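NAD(+) phosphorylase MbcT (Mycobacterium tuberculosis, PDB 6FKG) degrades NAD(+) by phosphorolysis, acting as the toxin of a type II toxin-antitoxin pair that kills the cell unless its antitoxin MbcA neutralises it. Local coordinates at residues E23-Y28 and I94-L99; L59-Q64 and G149-V154; R90-D95 and L167-S172. All coordinates share one frame; numbering follows the deposited sequence.

In the fold
All three contacts are antiparallel pairings in the one mixed sheet of the RES domain. Strand 89-103 is common to interactions 1 and 3: it takes strand 19-30 along one edge and strand 167-174 along the other, so the two contacts share I94 and D95 and their centres lie only about 7 Å apart. Interaction 2 joins strand 56-60 to strand 150-156, with its centre about 9 Å from that of interaction 1 and about 13 Å from that of interaction 3. Along the chain the segments of interaction 2 alternate with those of both others, so distant parts of the sequence are interleaved in one sheet, which meets the antitoxin MbcA at interactions 1 and 2.

Interaction 1: residues E23-Y28 and I94-L99; sequences ETCYRY and IDVTDL
The hydroxyl of T24 donates to the carboxylate of D95, with T24 OG1 2.8 Å from D95 OD1. The two side chains rise side by side from a non-hydrogen-bonded antiparallel pair, and the hydroxyl meets OD1 from above the carboxylate plane. T24 OG1 is anti to its own carbonyl carbon (chi1 -62°), while the methyl CG2 also leans on D95 OD1, at 3.4 Å. On the face of C25, I94 and V96 the side-chain contacts across the pair are apolar: C25 SG packs against V96 CG2 at 4.0 Å, and R27 CB touches I94 CD1 at 4.2 Å. Beta-branched valine and isoleucine suit an extended strand, and the small cysteine fits close beside them.

Four backbone bonds fix these positions, in the hydrogen-bonded pairs E23 with V96 and C25 with I94. The straightest runs from I94 N to C25 O, 2.8 Å long with 179° at the hydrogen. E23 folds back so that its OE1 accepts from T24 N at 2.9 Å, through the anti lone pair.

Farther out, L59 of strand 56-60 packs on C25 and I94. The extended R27 carries its guanidinium away from segment 94-99, to A35 O and S37 O of its own chain and to E111 O of an MbcA chain, a direct tie to the antitoxin. D95 OD2 pairs with R170, so both carboxylate oxygens have donors, an arrangement that would favour the ionised form of D95.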
ATOM      1  N   GLU B  23       5.269 -29.953 -43.581  1.00 49.14           N
ATOM      2  CA  GLU B  23       3.891 -30.349 -43.793  1.00 47.91           C
ATOM      3  C   GLU B  23       3.087 -29.178 -44.334  1.00 50.48           C
ATOM      4  O   GLU B  23       3.460 -28.020 -44.134  1.00 42.71           O
ATOM      5  CB  GLU B  23       3.276 -30.858 -42.484  1.00 45.20           C
ATOM      6  CG  GLU B  23       1.823 -31.294 -42.555  1.00 47.41           C
ATOM      7  CD  GLU B  23       1.607 -32.514 -43.432  1.00 60.18           C
ATOM      8  OE1 GLU B  23       1.640 -32.386 -44.678  1.00 57.02           O
ATOM      9  OE2 GLU B  23       1.398 -33.608 -42.863  1.00 71.81           O
ATOM     10  N   THR B  24       2.003 -29.491 -45.036  1.00 42.86           N
ATOM     11  CA  THR B  24       0.996 -28.505 -45.372  1.00 39.06           C
ATOM     12  C   THR B  24       0.072 -28.344 -44.168  1.00 44.34           C
ATOM     13  O   THR B  24      -0.555 -29.313 -43.725  1.00 39.41           O
ATOM     14  CB  THR B  24       0.189 -28.922 -46.605  1.00 41.57           C
ATOM     15  OG1 THR B  24       1.065 -29.017 -47.738  1.00 44.64           O
ATOM     16  CG2 THR B  24      -0.886 -27.899 -46.886  1.00 41.72           C
ATOM     17  N   CYS B  25       0.006 -27.129 -43.625  1.00 34.61           N
ATOM     18  CA  CYS B  25      -0.727 -26.886 -42.389  1.00 30.74           C
ATOM     19  C   CYS B  25      -1.834 -25.863 -42.581  1.00 33.93           C
ATOM     20  O   CYS B  25      -1.939 -25.226 -43.627  1.00 33.94           O
ATOM     21  CB  CYS B  25       0.210 -26.408 -41.278  1.00 36.57           C
ATOM     22  SG  CYS B  25       1.426 -27.648 -40.762  1.00 37.78           S
ATOM     23  N   TYR B  26      -2.637 -25.701 -41.539  1.00 29.83           N
ATOM     24  CA  TYR B  26      -3.841 -24.899 -41.627  1.00 29.45           C
ATOM     25  C   TYR B  26      -4.000 -24.046 -40.396  1.00 31.21           C
ATOM     26  O   TYR B  26      -3.752 -24.479 -39.266  1.00 33.28           O
ATOM     27  CB  TYR B  26      -5.073 -25.808 -41.809  1.00 34.53           C
ATOM     28  CG  TYR B  26      -4.984 -26.629 -43.066  1.00 34.44           C
ATOM     29  CD1 TYR B  26      -4.317 -27.852 -43.077  1.00 33.51           C
ATOM     30  CD2 TYR B  26      -5.527 -26.162 -44.254  1.00 34.08           C
ATOM     31  CE1 TYR B  26      -4.210 -28.593 -44.239  1.00 38.33           C
ATOM     32  CE2 TYR B  26      -5.429 -26.893 -45.410  1.00 38.06           C
ATOM     33  CZ  TYR B  26      -4.776 -28.106 -45.397  1.00 44.06           C
ATOM     34  OH  TYR B  26      -4.687 -28.825 -46.555  1.00 43.15           O
ATOM     35  N   ARG B  27      -4.420 -22.815 -40.633  1.00 31.51           N
ATOM     36  CA  ARG B  27      -4.660 -21.870 -39.575  1.00 32.91           C
ATOM     37  C   ARG B  27      -5.940 -21.101 -39.893  1.00 30.33           C
ATOM     38  O   ARG B  27      -6.187 -20.819 -41.052  1.00 31.21           O
ATOM     39  CB  ARG B  27      -3.477 -20.906 -39.469  1.00 41.11           C
ATOM     40  CG  ARG B  27      -3.657 -19.907 -38.395  1.00 38.90           C
ATOM     41  CD  ARG B  27      -2.713 -18.730 -38.539  1.00 30.79           C
ATOM     42  NE  ARG B  27      -2.890 -17.901 -37.363  1.00 29.47           N
ATOM     43  CZ  ARG B  27      -2.273 -16.750 -37.167  1.00 34.55           C
ATOM     44  NH1 ARG B  27      -1.419 -16.297 -38.083  1.00 36.18           N
ATOM     45  NH2 ARG B  27      -2.502 -16.064 -36.053  1.00 33.45           N
ATOM     46  N   TYR B  28      -6.729 -20.722 -38.888  1.00 27.23           N
ATOM     47  CA  TYR B  28      -7.858 -19.835 -39.170  1.00 28.19           C
ATOM     48  C   TYR B  28      -7.656 -18.512 -38.423  1.00 29.98           C
ATOM     49  O   TYR B  28      -6.993 -18.453 -37.381  1.00 30.67           O
ATOM     50  CB  TYR B  28      -9.222 -20.506 -38.819  1.00 28.38           C
ATOM     51  CG  TYR B  28      -9.522 -20.535 -37.338  1.00 31.43           C
ATOM     52  CD1 TYR B  28      -8.898 -21.449 -36.505  1.00 31.50           C
ATOM     53  CD2 TYR B  28     -10.429 -19.647 -36.775  1.00 29.50           C
ATOM     54  CE1 TYR B  28      -9.148 -21.470 -35.150  1.00 34.95           C
ATOM     55  CE2 TYR B  28     -10.681 -19.655 -35.411  1.00 28.73           C
ATOM     56  CZ  TYR B  28     -10.040 -20.565 -34.608  1.00 34.42           C
ATOM     57  OH  TYR B  28     -10.298 -20.579 -33.253  1.00 32.76           O
ATOM     58  N   ILE B  94      -1.009 -23.134 -45.228  1.00 31.79           N
ATOM     59  CA  ILE B  94       0.359 -22.651 -45.063  1.00 33.60           C
ATOM     60  C   ILE B  94       1.321 -23.823 -45.102  1.00 35.91           C
ATOM     61  O   ILE B  94       1.279 -24.705 -44.244  1.00 36.14           O
ATOM     62  CB  ILE B  94       0.530 -21.876 -43.742  1.00 35.56           C
ATOM     63  CG1 ILE B  94      -0.380 -20.636 -43.737  1.00 32.24           C
ATOM     64  CG2 ILE B  94       2.006 -21.489 -43.528  1.00 35.08           C
ATOM     65  CD1 ILE B  94      -0.595 -20.003 -42.357  1.00 30.88           C
ATOM     66  N   ASP B  95       2.169 -23.839 -46.124  1.00 41.98           N
ATOM     67  CA  ASP B  95       3.203 -24.857 -46.248  1.00 46.42           C
ATOM     68  C   ASP B  95       4.359 -24.570 -45.290  1.00 45.33           C
ATOM     69  O   ASP B  95       4.916 -23.464 -45.272  1.00 42.97           O
ATOM     70  CB  ASP B  95       3.726 -24.938 -47.686  1.00 44.27           C
ATOM     71  CG  ASP B  95       2.787 -25.679 -48.616  1.00 52.48           C
ATOM     72  OD1 ASP B  95       1.908 -26.415 -48.126  1.00 48.04           O
ATOM     73  OD2 ASP B  95       2.948 -25.546 -49.847  1.00 61.71           O
ATOM     74  N   VAL B  96       4.715 -25.576 -44.499  1.00 39.82           N
ATOM     75  CA  VAL B  96       5.827 -25.470 -43.551  1.00 41.31           C
ATOM     76  C   VAL B  96       6.975 -26.357 -44.035  1.00 41.71           C
ATOM     77  O   VAL B  96       6.764 -27.535 -44.330  1.00 48.83           O
ATOM     78  CB  VAL B  96       5.395 -25.887 -42.128  1.00 40.62           C
ATOM     79  CG1 VAL B  96       6.573 -25.835 -41.163  1.00 32.59           C
ATOM     80  CG2 VAL B  96       4.243 -25.013 -41.649  1.00 34.44           C
ATOM     81  N   THR B  97       8.180 -25.798 -44.112  1.00 42.45           N
ATOM     82  CA  THR B  97       9.326 -26.524 -44.655  1.00 41.24           C
ATOM     83  C   THR B  97      10.511 -26.545 -43.702  1.00 43.96           C
ATOM     84  O   THR B  97      11.011 -25.498 -43.290  1.00 43.91           O
ATOM     85  CB  THR B  97       9.787 -25.918 -45.998  1.00 46.47           C
ATOM     86  OG1 THR B  97       8.679 -25.892 -46.905  1.00 49.41           O
ATOM     87  CG2 THR B  97      10.933 -26.742 -46.609  1.00 46.43           C
ATOM     88  N   ASP B  98      10.943 -27.758 -43.364  1.00 46.39           N
ATOM     89  CA  ASP B  98      12.113 -28.008 -42.525  1.00 49.59           C
ATOM     90  C   ASP B  98      12.152 -27.195 -41.226  1.00 49.43           C
ATOM     91  O   ASP B  98      13.211 -26.719 -40.826  1.00 46.87           O
ATOM     92  CB  ASP B  98      13.384 -27.754 -43.335  1.00 53.59           C
ATOM     93  CG  ASP B  98      13.508 -28.689 -44.522  1.00 58.99           C
ATOM     94  OD1 ASP B  98      13.115 -29.869 -44.393  1.00 53.59           O
ATOM     95  OD2 ASP B  98      13.994 -28.247 -45.582  1.00 63.27           O
ATOM     96  N   LEU B  99      11.007 -27.057 -40.564  1.00 43.20           N
ATOM     97  CA  LEU B  99      10.944 -26.322 -39.303  1.00 39.72           C
ATOM     98  C   LEU B  99      11.571 -27.160 -38.197  1.00 41.14           C
ATOM     99  O   LEU B  99      11.213 -28.326 -38.010  1.00 39.38           O
ATOM    100  CB  LEU B  99       9.496 -25.962 -38.948  1.00 35.36           C
ATOM    101  CG  LEU B  99       9.274 -24.756 -38.034  1.00 35.85           C
ATOM    102  CD1 LEU B  99       9.671 -23.480 -38.748  1.00 36.47           C
ATOM    103  CD2 LEU B  99       7.829 -24.674 -37.542  1.00 35.05           C
TER

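Interaction 2: residues L59-Q64 and G149-V154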
ATOM      1  N   LEU B  59      -1.009 -23.658 -35.727  1.00 29.97           N
ATOM      2  CA  LEU B  59      -1.446 -24.337 -36.944  1.00 27.04           C
ATOM      3  C   LEU B  59      -1.814 -25.780 -36.651  1.00 29.55           C
ATOM      4  O   LEU B  59      -1.334 -26.352 -35.689  1.00 30.10           O
ATOM      5  CB  LEU B  59      -0.350 -24.304 -38.018  1.00 30.68           C
ATOM      6  CG  LEU B  59       0.153 -22.886 -38.339  1.00 38.24           C
ATOM      7  CD1 LEU B  59       1.601 -22.753 -37.943  1.00 46.56           C
ATOM      8  CD2 LEU B  59      -0.005 -22.593 -39.804  1.00 38.38           C
ATOM      9  N   ALA B  60      -2.642 -26.374 -37.511  1.00 27.28           N
ATOM     10  CA  ALA B  60      -2.963 -27.797 -37.400  1.00 29.64           C
ATOM     11  C   ALA B  60      -2.458 -28.526 -38.642  1.00 30.93           C
ATOM     12  O   ALA B  60      -2.260 -27.886 -39.673  1.00 34.91           O
ATOM     13  CB  ALA B  60      -4.462 -27.988 -37.242  1.00 29.55           C
ATOM     14  N   ASP B  61      -2.290 -29.852 -38.568  1.00 29.58           N
ATOM     15  CA  ASP B  61      -1.699 -30.601 -39.686  1.00 33.00           C
ATOM     16  C   ASP B  61      -2.719 -31.072 -40.726  1.00 37.10           C
ATOM     17  O   ASP B  61      -2.371 -31.776 -41.678  1.00 35.06           O
ATOM     18  CB  ASP B  61      -0.896 -31.818 -39.177  1.00 35.20           C
ATOM     19  CG  ASP B  61      -1.778 -32.932 -38.621  1.00 42.76           C
ATOM     20  OD1 ASP B  61      -2.905 -32.661 -38.152  1.00 37.16           O
ATOM     21  OD2 ASP B  61      -1.338 -34.102 -38.654  1.00 42.12           O
ATOM     22  N   SER B  62      -3.973 -30.688 -40.552  1.00 32.23           N
ATOM     23  CA  SER B  62      -4.996 -30.947 -41.561  1.00 34.61           C
ATOM     24  C   SER B  62      -6.120 -29.941 -41.417  1.00 36.99           C
ATOM     25  O   SER B  62      -6.300 -29.357 -40.347  1.00 32.41           O
ATOM     26  CB  SER B  62      -5.562 -32.362 -41.428  1.00 39.46           C
ATOM     27  OG  SER B  62      -6.397 -32.466 -40.278  1.00 39.94           O
ATOM     28  N   ALA B  63      -6.894 -29.751 -42.480  1.00 32.52           N
ATOM     29  CA  ALA B  63      -8.050 -28.870 -42.398  1.00 37.18           C
ATOM     30  C   ALA B  63      -9.037 -29.387 -41.347  1.00 33.67           C
ATOM     31  O   ALA B  63      -9.681 -28.601 -40.636  1.00 32.36           O
ATOM     32  CB  ALA B  63      -8.727 -28.749 -43.761  1.00 40.84           C
ATOM     33  N   GLN B  64      -9.132 -30.708 -41.229  1.00 31.40           N
ATOM     34  CA  GLN B  64     -10.072 -31.300 -40.271  1.00 30.28           C
ATOM     35  C   GLN B  64      -9.651 -31.009 -38.834  1.00 33.83           C
ATOM     36  O   GLN B  64     -10.482 -30.680 -37.984  1.00 34.14           O
ATOM     37  CB  GLN B  64     -10.199 -32.807 -40.476  1.00 36.23           C
ATOM     38  CG  GLN B  64     -11.250 -33.407 -39.573  1.00 52.56           C
ATOM     39  CD  GLN B  64     -10.988 -34.859 -39.263  1.00 73.48           C
ATOM     40  OE1 GLN B  64     -11.314 -35.741 -40.053  1.00 72.48           O
ATOM     41  NE2 GLN B  64     -10.392 -35.116 -38.104  1.00 84.44           N
ATOM     42  N   GLY B 149      -7.829 -32.923 -32.647  1.00 44.38           N
ATOM     43  CA  GLY B 149      -8.193 -33.480 -33.938  1.00 44.95           C
ATOM     44  C   GLY B 149      -7.042 -33.993 -34.788  1.00 44.91           C
ATOM     45  O   GLY B 149      -7.242 -34.338 -35.952  1.00 41.70           O
ATOM     46  N   GLY B 150      -5.839 -34.041 -34.222  1.00 41.47           N
ATOM     47  CA  GLY B 150      -4.666 -34.498 -34.958  1.00 41.46           C
ATOM     48  C   GLY B 150      -3.377 -33.938 -34.370  1.00 41.26           C
ATOM     49  O   GLY B 150      -3.122 -34.096 -33.177  1.00 37.95           O
ATOM     50  N   VAL B 151      -2.572 -33.265 -35.188  1.00 36.71           N
ATOM     51  CA  VAL B 151      -1.302 -32.695 -34.711  1.00 33.55           C
ATOM     52  C   VAL B 151      -1.296 -31.176 -34.840  1.00 33.92           C
ATOM     53  O   VAL B 151      -1.764 -30.629 -35.836  1.00 34.04           O
ATOM     54  CB  VAL B 151      -0.104 -33.297 -35.476  1.00 34.52           C
ATOM     55  CG1 VAL B 151       1.191 -32.601 -35.079  1.00 34.21           C
ATOM     56  CG2 VAL B 151      -0.019 -34.789 -35.192  1.00 42.86           C
ATOM     57  N   GLY B 152      -0.805 -30.496 -33.809  1.00 31.60           N
ATOM     58  CA  GLY B 152      -0.673 -29.050 -33.831  1.00 31.12           C
ATOM     59  C   GLY B 152       0.769 -28.609 -33.947  1.00 34.27           C
ATOM     60  O   GLY B 152       1.696 -29.327 -33.556  1.00 33.24           O
ATOM     61  N   LEU B 153       0.959 -27.429 -34.524  1.00 33.80           N
ATOM     62  CA  LEU B 153       2.272 -26.817 -34.614  1.00 30.75           C
ATOM     63  C   LEU B 153       2.193 -25.417 -34.038  1.00 29.31           C
ATOM     64  O   LEU B 153       1.349 -24.615 -34.445  1.00 31.21           O
ATOM     65  CB  LEU B 153       2.756 -26.765 -36.062  1.00 34.10           C
ATOM     66  CG  LEU B 153       4.023 -25.941 -36.299  1.00 36.70           C
ATOM     67  CD1 LEU B 153       5.204 -26.503 -35.504  1.00 38.18           C
ATOM     68  CD2 LEU B 153       4.333 -25.869 -37.789  1.00 35.48           C
ATOM     69  N   VAL B 154       3.069 -25.127 -33.084  1.00 28.06           N
ATOM     70  CA  VAL B 154       3.184 -23.785 -32.541  1.00 28.47           C
ATOM     71  C   VAL B 154       4.481 -23.189 -33.045  1.00 30.61           C
ATOM     72  O   VAL B 154       5.542 -23.708 -32.724  1.00 30.70           O
ATOM     73  CB  VAL B 154       3.178 -23.788 -31.009  1.00 32.41           C
ATOM     74  CG1 VAL B 154       3.036 -22.366 -30.480  1.00 29.68           C
ATOM     75  CG2 VAL B 154       2.031 -24.664 -30.510  1.00 36.27           C
TER
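Main-chain hydrogen bonds carry the regular part of this contact. L59 and L153 form an antiparallel hydrogen-bonded pair: L59 N reaches L153 O at 2.8 Å, and L153 N returns to L59 O at 2.8 Å, both nearly straight. A60 and G152 follow as a non-hydrogen-bonded pair, with G152 CA directing a CA-H...O contact to L59 O.

Beyond A60 the strand gives way to a turn, and one more main-chain bond, from D61 N to V151 O (2.9 Å), is supplemented by a side chain. D61 CG sits in the crowded position between its own N and carbonyl carbon (chi1 71°), so the carboxylate, which already starts toward strand 150-156, is set against that strand's backbone and D61 OD1 accepts from V151 N at 3.0 Å. The amide arrives from well above the carboxylate plane. The D61 side chain crosses V151 at about a right angle, its OD2 in van der Waals contact with V151 CB at 3.5 Å. Aspartate, short and charged, thus extends the pairing where strand 56-60 ends. G150, at backbone angles open essentially to glycine alone, leaves room for that carboxylate.

The pairing belongs to the mixed sheet of the RES domain, a member of the ADP-ribosyl clan; just after it S62 serves as N-cap of helix 63-76, its OG accepting from A65 N.

Apolar packing completes the contact. L59 and L153 lie side by side, L59 CD1 4.1 Å from L153 CD2, and pack onward against I94 and V96 of strand 89-103. On its own face A60, small as alanine is, packs against both C66 of the helix and F114 of an MbcA chain.

Interaction 3: residues R90-D95 and L167-S172; sequences RLHTID and LQLRQS
Two amides grip T93 O: R170 N at 2.8 Å, nearly along the C=O axis, and Q171 N by a weak bond of 3.4 Å. This is a classic beta bulge, in which R170 and Q171 both face T93 and the register slips by one residue. From the bulge the long, flexible arginine can turn to D95: a bend at chi2 (-40°) lays the guanidinium over D95, CB beneath one face. R170 NE makes a salt bridge to D95 OD2 at 2.8 Å; as a hydrogen bond it is weak, with only 122° at the hydrogen. Carboxylate and guanidinium planes stand 75° apart, so the groups cross instead of lying flat together. On the face of T93 and Q171 a water bridges L91 O and T93 OG1 and weakly reaches Q171 OE1.

On the opposite face H92 ND1 and S172 OG share a hydrogen bond of 2.8 Å, serine's short hydroxyl lying in the ring plane at its edge. L169 CD1 touches I94 CG1 at 3.8 Å and also meets H92 CB.

The other edge of strand 89-103 is bound by strand 19-30, where T29 holds H92 NE2. L91 packs on C66 and M67 of helix 63-76, while L167 touches I57 of strand 56-60.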
ATOM      1  N   ARG B  90     -11.337 -16.604 -42.062  1.00 28.93           N
ATOM      2  CA  ARG B  90     -10.729 -17.216 -43.232  0.61 29.23           C
ATOM      3  C   ARG B  90      -9.836 -18.384 -42.828  1.00 31.63           C
ATOM      4  O   ARG B  90      -9.286 -18.413 -41.719  1.00 31.98           O
ATOM      5  CB  ARG B  90      -9.940 -16.176 -44.039  0.61 34.68           C
ATOM      6  CG  ARG B  90     -10.847 -15.190 -44.779  0.61 35.40           C
ATOM      7  CD  ARG B  90     -10.075 -14.304 -45.738  0.61 36.94           C
ATOM      8  NE  ARG B  90     -10.965 -13.498 -46.568  0.61 33.70           N
ATOM      9  CZ  ARG B  90     -10.581 -12.408 -47.223  0.61 44.83           C
ATOM     10  NH1 ARG B  90     -11.452 -11.729 -47.960  0.61 43.37           N
ATOM     11  NH2 ARG B  90      -9.324 -11.996 -47.135  0.61 47.43           N
ATOM     12  N   LEU B  91      -9.716 -19.345 -43.736  1.00 29.58           N
ATOM     13  CA  LEU B  91      -8.904 -20.525 -43.534  1.00 28.24           C
ATOM     14  C   LEU B  91      -7.680 -20.434 -44.431  1.00 31.10           C
ATOM     15  O   LEU B  91      -7.795 -20.369 -45.658  1.00 32.97           O
ATOM     16  CB  LEU B  91      -9.703 -21.804 -43.852  1.00 28.83           C
ATOM     17  CG  LEU B  91      -8.899 -23.103 -43.773  1.00 31.23           C
ATOM     18  CD1 LEU B  91      -8.384 -23.371 -42.364  1.00 32.40           C
ATOM     19  CD2 LEU B  91      -9.763 -24.252 -44.255  1.00 37.13           C
ATOM     20  N   HIS B  92      -6.516 -20.438 -43.798  1.00 31.57           N
ATOM     21  CA  HIS B  92      -5.238 -20.302 -44.482  1.00 37.02           C
ATOM     22  C   HIS B  92      -4.508 -21.613 -44.596  1.00 31.43           C
ATOM     23  O   HIS B  92      -4.312 -22.311 -43.609  1.00 32.88           O
ATOM     24  CB  HIS B  92      -4.351 -19.314 -43.736  1.00 29.74           C
ATOM     25  CG  HIS B  92      -5.043 -18.040 -43.402  1.00 29.78           C
ATOM     26  ND1 HIS B  92      -5.404 -17.121 -44.365  1.00 29.56           N
ATOM     27  CD2 HIS B  92      -5.457 -17.534 -42.216  1.00 30.48           C
ATOM     28  CE1 HIS B  92      -6.003 -16.096 -43.779  1.00 33.25           C
ATOM     29  NE2 HIS B  92      -6.048 -16.324 -42.476  1.00 30.63           N
ATOM     30  N   THR B  93      -4.098 -21.928 -45.811  1.00 30.57           N
ATOM     31  CA  THR B  93      -3.277 -23.088 -46.080  1.00 33.14           C
ATOM     32  C   THR B  93      -1.836 -22.615 -46.126  1.00 34.54           C
ATOM     33  O   THR B  93      -1.496 -21.777 -46.955  1.00 33.45           O
ATOM     34  CB  THR B  93      -3.655 -23.737 -47.406  1.00 33.43           C
ATOM     35  OG1 THR B  93      -5.043 -24.087 -47.383  1.00 36.22           O
ATOM     36  CG2 THR B  93      -2.818 -24.978 -47.656  1.00 38.79           C
ATOM     37  N   ILE B  94      -1.009 -23.134 -45.228  1.00 31.79           N
ATOM     38  CA  ILE B  94       0.359 -22.651 -45.063  1.00 33.60           C
ATOM     39  C   ILE B  94       1.321 -23.823 -45.102  1.00 35.91           C
ATOM     40  O   ILE B  94       1.279 -24.705 -44.244  1.00 36.14           O
ATOM     41  CB  ILE B  94       0.530 -21.876 -43.742  1.00 35.56           C
ATOM     42  CG1 ILE B  94      -0.380 -20.636 -43.737  1.00 32.24           C
ATOM     43  CG2 ILE B  94       2.006 -21.489 -43.528  1.00 35.08           C
ATOM     44  CD1 ILE B  94      -0.595 -20.003 -42.357  1.00 30.88           C
ATOM     45  N   ASP B  95       2.169 -23.839 -46.124  1.00 41.98           N
ATOM     46  CA  ASP B  95       3.203 -24.857 -46.248  1.00 46.42           C
ATOM     47  C   ASP B  95       4.359 -24.570 -45.290  1.00 45.33           C
ATOM     48  O   ASP B  95       4.916 -23.464 -45.272  1.00 42.97           O
ATOM     49  CB  ASP B  95       3.726 -24.938 -47.686  1.00 44.27           C
ATOM     50  CG  ASP B  95       2.787 -25.679 -48.616  1.00 52.48           C
ATOM     51  OD1 ASP B  95       1.908 -26.415 -48.126  1.00 48.04           O
ATOM     52  OD2 ASP B  95       2.948 -25.546 -49.847  1.00 61.71           O
ATOM     53  N   LEU B 167       7.852 -20.811 -43.887  1.00 41.94           N
ATOM     54  CA  LEU B 167       6.401 -20.737 -43.853  1.00 40.86           C
ATOM     55  C   LEU B 167       5.945 -20.006 -45.111  1.00 46.37           C
ATOM     56  O   LEU B 167       6.387 -18.898 -45.379  1.00 43.40           O
ATOM     57  CB  LEU B 167       5.906 -20.012 -42.602  1.00 44.19           C
ATOM     58  CG  LEU B 167       5.515 -20.816 -41.367  1.00 51.60           C
ATOM     59  CD1 LEU B 167       6.665 -21.679 -40.893  1.00 51.28           C
ATOM     60  CD2 LEU B 167       5.094 -19.850 -40.278  1.00 51.44           C
ATOM     61  N   GLN B 168       5.073 -20.634 -45.890  1.00 47.50           N
ATOM     62  CA  GLN B 168       4.600 -20.024 -47.126  1.00 41.51           C
ATOM     63  C   GLN B 168       3.095 -20.129 -47.244  1.00 42.10           C
ATOM     64  O   GLN B 168       2.546 -21.235 -47.280  1.00 43.32           O
ATOM     65  CB  GLN B 168       5.261 -20.679 -48.339  1.00 45.51           C
ATOM     66  CG  GLN B 168       6.753 -20.395 -48.457  1.00 65.46           C
ATOM     67  CD  GLN B 168       7.412 -21.189 -49.570  1.00 76.99           C
ATOM     68  OE1 GLN B 168       7.264 -22.411 -49.650  1.00 85.24           O
ATOM     69  NE2 GLN B 168       8.139 -20.497 -50.437  1.00 71.35           N
ATOM     70  N   LEU B 169       2.430 -18.977 -47.292  1.00 40.03           N
ATOM     71  CA  LEU B 169       0.980 -18.936 -47.464  1.00 43.10           C
ATOM     72  C   LEU B 169       0.632 -19.384 -48.878  1.00 44.70           C
ATOM     73  O   LEU B 169       1.104 -18.790 -49.841  1.00 48.34           O
ATOM     74  CB  LEU B 169       0.440 -17.530 -47.211  1.00 41.79           C
ATOM     75  CG  LEU B 169      -1.066 -17.365 -47.383  1.00 41.81           C
ATOM     76  CD1 LEU B 169      -1.808 -18.209 -46.344  1.00 32.51           C
ATOM     77  CD2 LEU B 169      -1.467 -15.894 -47.295  1.00 42.41           C
ATOM     78  N   ARG B 170      -0.176 -20.435 -48.994  1.00 35.89           N
ATOM     79  CA  ARG B 170      -0.534 -20.994 -50.299  1.00 41.51           C
ATOM     80  C   ARG B 170      -1.906 -20.528 -50.740  1.00 44.38           C
ATOM     81  O   ARG B 170      -2.143 -20.312 -51.916  1.00 46.48           O
ATOM     82  CB  ARG B 170      -0.513 -22.526 -50.268  1.00 42.28           C
ATOM     83  CG  ARG B 170       0.865 -23.140 -50.141  1.00 46.40           C
ATOM     84  CD  ARG B 170       1.883 -22.390 -50.993  1.00 53.00           C
ATOM     85  NE  ARG B 170       2.976 -23.260 -51.412  1.00 64.30           N
ATOM     86  CZ  ARG B 170       4.205 -22.837 -51.700  1.00 81.06           C
ATOM     87  NH1 ARG B 170       4.513 -21.549 -51.604  1.00 83.03           N
ATOM     88  NH2 ARG B 170       5.131 -23.708 -52.075  1.00 84.37           N
ATOM     89  N   GLN B 171      -2.816 -20.373 -49.786  1.00 37.05           N
ATOM     90  CA  GLN B 171      -4.213 -20.141 -50.122  1.00 44.99           C
ATOM     91  C   GLN B 171      -4.964 -19.612 -48.909  1.00 35.09           C
ATOM     92  O   GLN B 171      -4.646 -19.982 -47.788  1.00 34.00           O
ATOM     93  CB  GLN B 171      -4.841 -21.444 -50.623  1.00 52.55           C
ATOM     94  CG  GLN B 171      -6.314 -21.379 -50.957  1.00 57.74           C
ATOM     95  CD  GLN B 171      -6.889 -22.759 -51.193  1.00 65.92           C
ATOM     96  OE1 GLN B 171      -7.811 -23.191 -50.503  1.00 73.81           O
ATOM     97  NE2 GLN B 171      -6.335 -23.466 -52.166  1.00 68.50           N
ATOM     98  N   SER B 172      -5.936 -18.733 -49.139  1.00 35.82           N
ATOM     99  CA  SER B 172      -6.843 -18.271 -48.075  1.00 38.59           C
ATOM    100  C   SER B 172      -8.266 -18.320 -48.618  1.00 40.26           C
ATOM    101  O   SER B 172      -8.510 -17.856 -49.726  1.00 40.38           O
ATOM    102  CB  SER B 172      -6.514 -16.839 -47.621  1.00 37.49           C
ATOM    103  OG  SER B 172      -5.197 -16.720 -47.108  1.00 35.80           O
TER
HETATM  104  O   HOH W   1      -7.172 -22.388 -47.333  1.00 38.38           O